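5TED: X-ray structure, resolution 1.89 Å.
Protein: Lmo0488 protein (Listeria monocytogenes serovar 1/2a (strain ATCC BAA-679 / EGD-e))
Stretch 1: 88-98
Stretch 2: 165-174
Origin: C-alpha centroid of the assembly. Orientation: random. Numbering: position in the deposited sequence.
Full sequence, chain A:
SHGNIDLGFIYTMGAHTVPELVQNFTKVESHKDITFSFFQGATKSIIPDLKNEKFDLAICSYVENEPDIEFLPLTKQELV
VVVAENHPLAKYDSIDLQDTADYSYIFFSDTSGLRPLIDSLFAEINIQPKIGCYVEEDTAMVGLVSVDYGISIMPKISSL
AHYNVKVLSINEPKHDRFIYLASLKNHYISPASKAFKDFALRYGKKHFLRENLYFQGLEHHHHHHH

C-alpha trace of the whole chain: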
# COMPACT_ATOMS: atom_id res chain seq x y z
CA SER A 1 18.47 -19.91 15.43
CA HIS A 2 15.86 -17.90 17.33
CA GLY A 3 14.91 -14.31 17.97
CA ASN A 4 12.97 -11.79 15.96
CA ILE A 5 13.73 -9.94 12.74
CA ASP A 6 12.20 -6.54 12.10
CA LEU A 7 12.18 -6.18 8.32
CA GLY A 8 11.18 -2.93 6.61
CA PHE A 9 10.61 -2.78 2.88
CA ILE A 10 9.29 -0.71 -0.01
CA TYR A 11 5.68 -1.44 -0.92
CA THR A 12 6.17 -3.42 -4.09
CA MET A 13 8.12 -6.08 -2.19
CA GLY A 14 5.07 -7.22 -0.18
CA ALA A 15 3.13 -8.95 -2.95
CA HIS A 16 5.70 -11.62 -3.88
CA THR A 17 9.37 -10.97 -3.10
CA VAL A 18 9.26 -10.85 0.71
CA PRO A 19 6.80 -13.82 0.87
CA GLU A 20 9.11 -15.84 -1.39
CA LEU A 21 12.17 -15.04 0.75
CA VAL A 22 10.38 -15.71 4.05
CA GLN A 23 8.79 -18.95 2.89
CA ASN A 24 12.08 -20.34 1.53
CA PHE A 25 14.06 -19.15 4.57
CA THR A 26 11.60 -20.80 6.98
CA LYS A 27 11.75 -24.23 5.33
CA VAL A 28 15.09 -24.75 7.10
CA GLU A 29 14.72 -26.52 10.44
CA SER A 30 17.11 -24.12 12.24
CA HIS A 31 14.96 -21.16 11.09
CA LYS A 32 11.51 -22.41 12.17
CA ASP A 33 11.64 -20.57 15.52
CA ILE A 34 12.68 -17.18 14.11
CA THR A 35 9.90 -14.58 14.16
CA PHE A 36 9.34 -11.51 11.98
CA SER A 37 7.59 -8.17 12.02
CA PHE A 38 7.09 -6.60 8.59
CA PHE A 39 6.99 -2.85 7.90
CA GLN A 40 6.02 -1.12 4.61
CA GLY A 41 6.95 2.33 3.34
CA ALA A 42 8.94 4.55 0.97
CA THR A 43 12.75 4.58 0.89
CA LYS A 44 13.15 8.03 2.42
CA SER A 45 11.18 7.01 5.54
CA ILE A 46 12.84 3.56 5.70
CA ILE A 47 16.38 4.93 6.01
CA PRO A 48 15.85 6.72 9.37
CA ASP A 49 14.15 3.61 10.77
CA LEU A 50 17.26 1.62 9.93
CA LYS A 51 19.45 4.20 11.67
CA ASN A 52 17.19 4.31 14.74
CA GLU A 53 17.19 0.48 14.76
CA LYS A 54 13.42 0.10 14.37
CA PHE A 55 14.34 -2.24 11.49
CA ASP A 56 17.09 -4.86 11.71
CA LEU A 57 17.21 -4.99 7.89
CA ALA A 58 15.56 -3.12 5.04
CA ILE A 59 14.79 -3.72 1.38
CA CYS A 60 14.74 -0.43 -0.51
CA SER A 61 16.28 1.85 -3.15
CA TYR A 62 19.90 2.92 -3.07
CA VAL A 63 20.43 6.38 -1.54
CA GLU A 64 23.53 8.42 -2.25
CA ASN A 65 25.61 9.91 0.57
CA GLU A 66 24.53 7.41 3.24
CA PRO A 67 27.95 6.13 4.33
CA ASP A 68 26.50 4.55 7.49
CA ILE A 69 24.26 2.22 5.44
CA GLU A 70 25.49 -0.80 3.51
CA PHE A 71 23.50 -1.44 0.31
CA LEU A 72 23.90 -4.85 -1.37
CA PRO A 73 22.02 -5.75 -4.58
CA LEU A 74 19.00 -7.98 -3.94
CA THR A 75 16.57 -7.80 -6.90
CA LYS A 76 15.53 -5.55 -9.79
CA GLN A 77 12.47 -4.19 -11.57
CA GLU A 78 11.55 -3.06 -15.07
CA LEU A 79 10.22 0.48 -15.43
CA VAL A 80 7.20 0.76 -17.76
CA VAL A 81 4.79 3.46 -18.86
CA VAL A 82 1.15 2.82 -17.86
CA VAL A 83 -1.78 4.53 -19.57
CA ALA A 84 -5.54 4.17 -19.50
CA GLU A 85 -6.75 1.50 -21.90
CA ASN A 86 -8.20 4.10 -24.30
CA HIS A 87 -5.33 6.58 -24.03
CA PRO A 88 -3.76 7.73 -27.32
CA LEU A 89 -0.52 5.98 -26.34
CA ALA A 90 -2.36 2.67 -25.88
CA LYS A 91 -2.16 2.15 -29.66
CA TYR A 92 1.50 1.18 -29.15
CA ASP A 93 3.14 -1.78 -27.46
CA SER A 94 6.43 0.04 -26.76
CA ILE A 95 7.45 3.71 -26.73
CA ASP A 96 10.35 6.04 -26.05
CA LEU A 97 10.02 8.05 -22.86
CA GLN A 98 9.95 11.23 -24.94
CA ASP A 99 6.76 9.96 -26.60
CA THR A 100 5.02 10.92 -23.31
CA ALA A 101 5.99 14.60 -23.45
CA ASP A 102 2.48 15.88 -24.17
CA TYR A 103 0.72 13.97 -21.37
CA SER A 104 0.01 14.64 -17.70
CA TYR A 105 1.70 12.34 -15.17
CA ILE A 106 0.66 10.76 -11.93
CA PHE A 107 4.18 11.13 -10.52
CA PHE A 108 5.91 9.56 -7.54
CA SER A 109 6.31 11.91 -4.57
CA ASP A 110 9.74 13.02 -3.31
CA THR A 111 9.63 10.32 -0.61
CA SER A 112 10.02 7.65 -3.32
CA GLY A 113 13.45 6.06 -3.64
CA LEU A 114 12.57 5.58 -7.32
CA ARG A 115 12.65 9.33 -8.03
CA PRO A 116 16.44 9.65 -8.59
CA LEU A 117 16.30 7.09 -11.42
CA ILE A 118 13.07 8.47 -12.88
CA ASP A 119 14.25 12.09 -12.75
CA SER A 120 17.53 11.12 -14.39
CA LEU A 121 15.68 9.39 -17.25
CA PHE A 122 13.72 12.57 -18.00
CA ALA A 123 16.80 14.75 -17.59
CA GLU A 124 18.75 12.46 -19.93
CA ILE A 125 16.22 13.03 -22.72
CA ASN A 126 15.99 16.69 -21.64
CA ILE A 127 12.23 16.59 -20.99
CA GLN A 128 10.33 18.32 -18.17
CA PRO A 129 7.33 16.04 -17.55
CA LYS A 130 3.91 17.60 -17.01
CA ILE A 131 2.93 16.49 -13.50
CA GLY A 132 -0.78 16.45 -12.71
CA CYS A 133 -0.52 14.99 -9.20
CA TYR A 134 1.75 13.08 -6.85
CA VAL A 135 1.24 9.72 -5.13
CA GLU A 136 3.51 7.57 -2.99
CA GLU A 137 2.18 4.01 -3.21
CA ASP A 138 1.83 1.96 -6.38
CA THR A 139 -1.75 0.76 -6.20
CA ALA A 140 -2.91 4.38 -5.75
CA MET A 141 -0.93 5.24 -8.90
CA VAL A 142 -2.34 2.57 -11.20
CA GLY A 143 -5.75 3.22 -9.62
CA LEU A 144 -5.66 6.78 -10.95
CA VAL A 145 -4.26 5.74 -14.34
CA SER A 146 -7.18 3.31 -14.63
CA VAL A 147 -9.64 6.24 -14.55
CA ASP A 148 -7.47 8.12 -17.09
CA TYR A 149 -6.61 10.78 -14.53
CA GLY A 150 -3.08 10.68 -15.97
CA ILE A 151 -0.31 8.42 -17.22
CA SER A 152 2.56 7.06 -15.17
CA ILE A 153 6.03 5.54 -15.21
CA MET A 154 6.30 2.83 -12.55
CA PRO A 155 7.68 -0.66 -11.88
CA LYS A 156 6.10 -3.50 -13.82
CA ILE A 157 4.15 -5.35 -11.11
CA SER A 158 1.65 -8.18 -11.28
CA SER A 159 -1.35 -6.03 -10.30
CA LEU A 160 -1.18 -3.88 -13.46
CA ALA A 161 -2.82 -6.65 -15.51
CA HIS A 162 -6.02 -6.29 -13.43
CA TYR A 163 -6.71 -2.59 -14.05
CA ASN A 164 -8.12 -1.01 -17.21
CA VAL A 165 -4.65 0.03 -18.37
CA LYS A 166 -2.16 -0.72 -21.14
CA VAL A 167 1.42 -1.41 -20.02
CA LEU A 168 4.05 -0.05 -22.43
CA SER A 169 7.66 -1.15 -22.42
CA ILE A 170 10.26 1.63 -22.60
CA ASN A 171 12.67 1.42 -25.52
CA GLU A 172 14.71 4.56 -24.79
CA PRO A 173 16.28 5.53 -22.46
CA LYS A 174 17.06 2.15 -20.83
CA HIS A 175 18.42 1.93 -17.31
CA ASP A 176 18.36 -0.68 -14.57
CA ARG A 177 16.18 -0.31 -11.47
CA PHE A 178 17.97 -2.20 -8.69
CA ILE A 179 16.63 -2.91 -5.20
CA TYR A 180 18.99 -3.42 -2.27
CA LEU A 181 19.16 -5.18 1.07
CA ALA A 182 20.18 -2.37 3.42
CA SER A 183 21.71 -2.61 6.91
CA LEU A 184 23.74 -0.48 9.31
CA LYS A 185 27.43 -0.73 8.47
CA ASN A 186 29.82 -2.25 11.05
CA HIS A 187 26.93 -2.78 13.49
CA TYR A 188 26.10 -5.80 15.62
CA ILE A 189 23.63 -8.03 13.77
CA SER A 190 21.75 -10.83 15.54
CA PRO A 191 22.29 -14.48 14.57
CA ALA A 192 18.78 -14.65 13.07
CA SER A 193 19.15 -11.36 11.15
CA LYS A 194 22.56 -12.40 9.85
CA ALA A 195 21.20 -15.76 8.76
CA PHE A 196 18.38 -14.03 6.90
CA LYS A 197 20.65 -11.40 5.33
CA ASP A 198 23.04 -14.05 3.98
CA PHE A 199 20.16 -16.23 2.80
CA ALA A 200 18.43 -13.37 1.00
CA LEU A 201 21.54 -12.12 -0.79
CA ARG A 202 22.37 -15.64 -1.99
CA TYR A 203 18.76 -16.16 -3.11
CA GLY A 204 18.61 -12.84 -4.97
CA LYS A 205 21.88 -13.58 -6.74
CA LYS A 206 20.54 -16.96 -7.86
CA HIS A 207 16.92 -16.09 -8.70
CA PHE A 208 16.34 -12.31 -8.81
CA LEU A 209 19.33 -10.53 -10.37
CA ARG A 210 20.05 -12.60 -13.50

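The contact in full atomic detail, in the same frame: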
# COMPACT_ATOMS: atom_id res chain seq x y z
N PRO A 88 -4.41 7.73 -26.00
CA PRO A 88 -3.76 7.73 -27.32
C PRO A 88 -2.50 6.89 -27.37
O PRO A 88 -2.20 6.32 -28.42
CB PRO A 88 -3.45 9.22 -27.55
CG PRO A 88 -4.52 9.93 -26.78
CD PRO A 88 -4.76 9.08 -25.55
N LEU A 89 -1.74 6.78 -26.28
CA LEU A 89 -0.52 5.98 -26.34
C LEU A 89 -0.80 4.49 -26.30
O LEU A 89 0.09 3.69 -26.62
CB LEU A 89 0.41 6.36 -25.20
CG LEU A 89 1.03 7.75 -25.24
CD1 LEU A 89 1.80 7.99 -23.97
CD2 LEU A 89 1.97 7.87 -26.43
N ALA A 90 -2.03 4.09 -25.95
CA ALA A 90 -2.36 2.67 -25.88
C ALA A 90 -2.30 1.99 -27.25
O ALA A 90 -2.32 0.76 -27.32
CB ALA A 90 -3.75 2.50 -25.26
N LYS A 91 -2.27 2.76 -28.34
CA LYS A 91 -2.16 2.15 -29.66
C LYS A 91 -0.84 1.42 -29.84
O LYS A 91 -0.72 0.58 -30.73
CB LYS A 91 -2.27 3.19 -30.78
CG LYS A 91 -3.30 4.28 -30.57
CD LYS A 91 -3.37 5.20 -31.79
CE LYS A 91 -3.98 6.56 -31.45
NZ LYS A 91 -2.96 7.53 -30.92
N TYR A 92 0.17 1.75 -29.03
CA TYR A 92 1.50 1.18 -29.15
C TYR A 92 1.68 0.02 -28.17
O TYR A 92 0.91 -0.15 -27.22
CB TYR A 92 2.57 2.25 -28.88
CG TYR A 92 2.36 3.51 -29.69
CD1 TYR A 92 2.47 3.50 -31.07
CD2 TYR A 92 2.05 4.72 -29.06
CE1 TYR A 92 2.27 4.66 -31.82
CE2 TYR A 92 1.86 5.88 -29.80
CZ TYR A 92 1.97 5.84 -31.19
OH TYR A 92 1.78 6.99 -31.93
N ASP A 93 2.72 -0.77 -28.42
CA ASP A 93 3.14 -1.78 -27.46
C ASP A 93 4.42 -1.37 -26.75
O ASP A 93 4.67 -1.85 -25.65
CB ASP A 93 3.36 -3.14 -28.13
CG ASP A 93 2.08 -3.72 -28.72
OD1 ASP A 93 1.01 -3.61 -28.09
OD2 ASP A 93 2.16 -4.31 -29.82
N SER A 94 5.22 -0.50 -27.36
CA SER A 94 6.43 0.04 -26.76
C SER A 94 6.61 1.46 -27.25
O SER A 94 6.19 1.80 -28.36
CB SER A 94 7.66 -0.81 -27.13
OG SER A 94 7.99 -0.61 -28.49
N ILE A 95 7.28 2.28 -26.44
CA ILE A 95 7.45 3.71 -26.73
C ILE A 95 8.81 4.14 -26.19
O ILE A 95 9.44 3.44 -25.41
CB ILE A 95 6.34 4.58 -26.10
CG1 ILE A 95 6.36 4.49 -24.56
CG2 ILE A 95 4.97 4.20 -26.64
CD1 ILE A 95 5.46 5.54 -23.87
N ASP A 96 9.25 5.30 -26.65
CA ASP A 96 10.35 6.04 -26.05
C ASP A 96 9.77 6.95 -24.98
O ASP A 96 8.62 7.38 -25.08
CB ASP A 96 11.08 6.87 -27.10
CG ASP A 96 11.75 6.01 -28.16
OD1 ASP A 96 12.03 4.82 -27.89
OD2 ASP A 96 11.98 6.53 -29.27
N LEU A 97 10.55 7.21 -23.93
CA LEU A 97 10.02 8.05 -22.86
C LEU A 97 9.59 9.41 -23.40
O LEU A 97 8.58 9.97 -22.97
CB LEU A 97 11.03 8.20 -21.72
CG LEU A 97 10.52 8.73 -20.38
CD1 LEU A 97 9.34 7.90 -19.90
CD2 LEU A 97 11.65 8.68 -19.35
N GLN A 98 10.33 9.94 -24.39
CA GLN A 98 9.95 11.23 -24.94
C GLN A 98 8.60 11.19 -25.65
O GLN A 98 8.03 12.25 -25.91
CB GLN A 98 11.02 11.77 -25.91
CG GLN A 98 11.25 10.91 -27.13
CD GLN A 98 12.30 11.50 -28.07
OE1 GLN A 98 13.03 12.44 -27.71
NE2 GLN A 98 12.36 10.97 -29.29
N VAL A 165 -5.83 -0.70 -17.93
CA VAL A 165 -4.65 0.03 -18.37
C VAL A 165 -3.87 -0.80 -19.38
O VAL A 165 -3.95 -2.03 -19.41
CB VAL A 165 -3.72 0.42 -17.19
CG1 VAL A 165 -4.45 1.33 -16.19
CG2 VAL A 165 -3.20 -0.83 -16.48
N LYS A 166 -3.11 -0.11 -20.21
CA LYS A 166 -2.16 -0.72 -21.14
C LYS A 166 -0.76 -0.48 -20.60
O LYS A 166 -0.42 0.67 -20.28
CB LYS A 166 -2.31 -0.11 -22.54
CG LYS A 166 -1.24 -0.52 -23.54
CD LYS A 166 -1.34 -1.99 -23.92
CE LYS A 166 -0.46 -2.32 -25.12
NZ LYS A 166 -1.01 -1.83 -26.42
N VAL A 167 0.06 -1.53 -20.52
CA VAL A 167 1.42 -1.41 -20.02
C VAL A 167 2.36 -1.35 -21.22
O VAL A 167 2.34 -2.24 -22.07
CB VAL A 167 1.78 -2.58 -19.08
CG1 VAL A 167 3.24 -2.49 -18.62
CG2 VAL A 167 0.85 -2.63 -17.87
N LEU A 168 3.17 -0.29 -21.29
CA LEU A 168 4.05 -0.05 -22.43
C LEU A 168 5.49 -0.22 -21.99
O LEU A 168 5.93 0.42 -21.03
CB LEU A 168 3.87 1.36 -22.99
CG LEU A 168 2.43 1.71 -23.35
CD1 LEU A 168 2.26 3.20 -23.53
CD2 LEU A 168 2.02 0.93 -24.59
N SER A 169 6.24 -1.04 -22.71
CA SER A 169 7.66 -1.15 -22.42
C SER A 169 8.38 0.09 -22.95
O SER A 169 7.92 0.73 -23.90
CB SER A 169 8.24 -2.44 -23.01
OG SER A 169 8.32 -2.38 -24.42
N ILE A 170 9.49 0.42 -22.31
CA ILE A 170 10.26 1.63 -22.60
C ILE A 170 11.47 1.23 -23.44
O ILE A 170 12.39 0.57 -22.95
CB ILE A 170 10.69 2.35 -21.32
CG1 ILE A 170 9.47 2.83 -20.51
CG2 ILE A 170 11.63 3.50 -21.64
CD1 ILE A 170 9.81 3.38 -19.13
N ASN A 171 11.51 1.69 -24.68
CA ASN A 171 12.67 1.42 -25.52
C ASN A 171 13.84 2.29 -25.11
O ASN A 171 14.89 1.79 -24.71
CB ASN A 171 12.31 1.62 -27.00
CG ASN A 171 11.22 0.68 -27.47
OD1 ASN A 171 11.19 -0.50 -27.09
ND2 ASN A 171 10.31 1.18 -28.30
N GLU A 172 13.67 3.61 -25.17
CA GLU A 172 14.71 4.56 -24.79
C GLU A 172 14.16 5.63 -23.82
O GLU A 172 13.01 6.05 -23.95
CB GLU A 172 15.26 5.24 -26.05
CG GLU A 172 16.47 6.14 -25.84
CD GLU A 172 17.77 5.37 -25.80
OE1 GLU A 172 17.80 4.21 -26.27
OE2 GLU A 172 18.77 5.92 -25.28
N PRO A 173 14.96 6.05 -22.83
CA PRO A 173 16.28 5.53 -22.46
C PRO A 173 16.15 4.29 -21.57
O PRO A 173 15.16 4.16 -20.87
CB PRO A 173 16.91 6.69 -21.69
CG PRO A 173 15.75 7.42 -21.09
CD PRO A 173 14.57 7.21 -22.00
N LYS A 174 17.11 3.37 -21.61
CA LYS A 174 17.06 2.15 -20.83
C LYS A 174 18.05 2.22 -19.68
O LYS A 174 19.23 2.48 -19.89
O HOH W 1 2.83 -3.46 -24.29
O HOH W 2 9.86 3.12 -29.65
O HOH W 3 12.92 8.95 -25.07

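Residues 165-170 form a β strand, and the chain segment 88-98 joins its edge through a short parallel pairing. Stretch 1 begins with a 3-10 turn at 88-91, closed by the backbone hydrogen bond from Y92 N to L89 O (3.1 Å), and forms a short strand at S94 and I95, which pair in parallel with S169 and I170. As expected of parallel strands, the hydrogen bonds from one chain reach to staggered partners. I95 N donates to S169 O at 3.0 Å, and I95 O accepts from N171 N at 2.8 Å, so both backbone groups of I95 are satisfied, one by the strand at S169 and the other by N171, just past its end. Before this pair, S169 N gives a weak bond to D93 O (3.4 Å), whose oxygen also accepts from water 1 (2.8 Å to D93 O), a water that donates as well to V167 O at 2.6 Å. Beyond it, L97 N donates to E172 O at 2.7 Å with a nearly linear angle of 172°, extending the backbone contact past the strands. The peptide bond before P173 is cis.

The side chains of S94 and S169 lie on one face of the sheet, those of I95 and I170 on the other. Near the 3-10 turn, K166 makes the main polar contact. Its long, flexible chain carries NZ to A90 O (3.0 Å) and Y92 O (2.7 Å), and to D93 OD1 at 3.2 Å in a salt bridge. The ammonium group, with several protons to give, suits a site where two carbonyls and a carboxylate converge. The CA-to-CB bond of D93 points away from stretch 2, yet its carboxylate comes back near enough to contribute charge.

The CA-to-CB bond of L168 points toward stretch 1, and L168 has the largest area covered by the other stretch. Its branched end meets both L89 and I95: L168 CD1 lies 4.0 Å from L89 CB and 4.0 Å from I95 CD1. Aliphatic groups fit here because they fill space between the turn and the strand without needing polar partners. Farther along, L97 CB packs against P173 CD at 3.7 Å, a third apolar pair, apart from the cluster around L168.

On the serine face, small side chains allow close approach: S94 CB is 3.2 Å from S169 OG. N171, with an amide able to donate, bonds through ND2 to S94 OG at 2.9 Å, and the same ND2 donates to water 2 at 2.4 Å. D96 OD1 accepts weakly from E172 N (3.4 Å), tying its carboxylate to the backbone where the strand has ended.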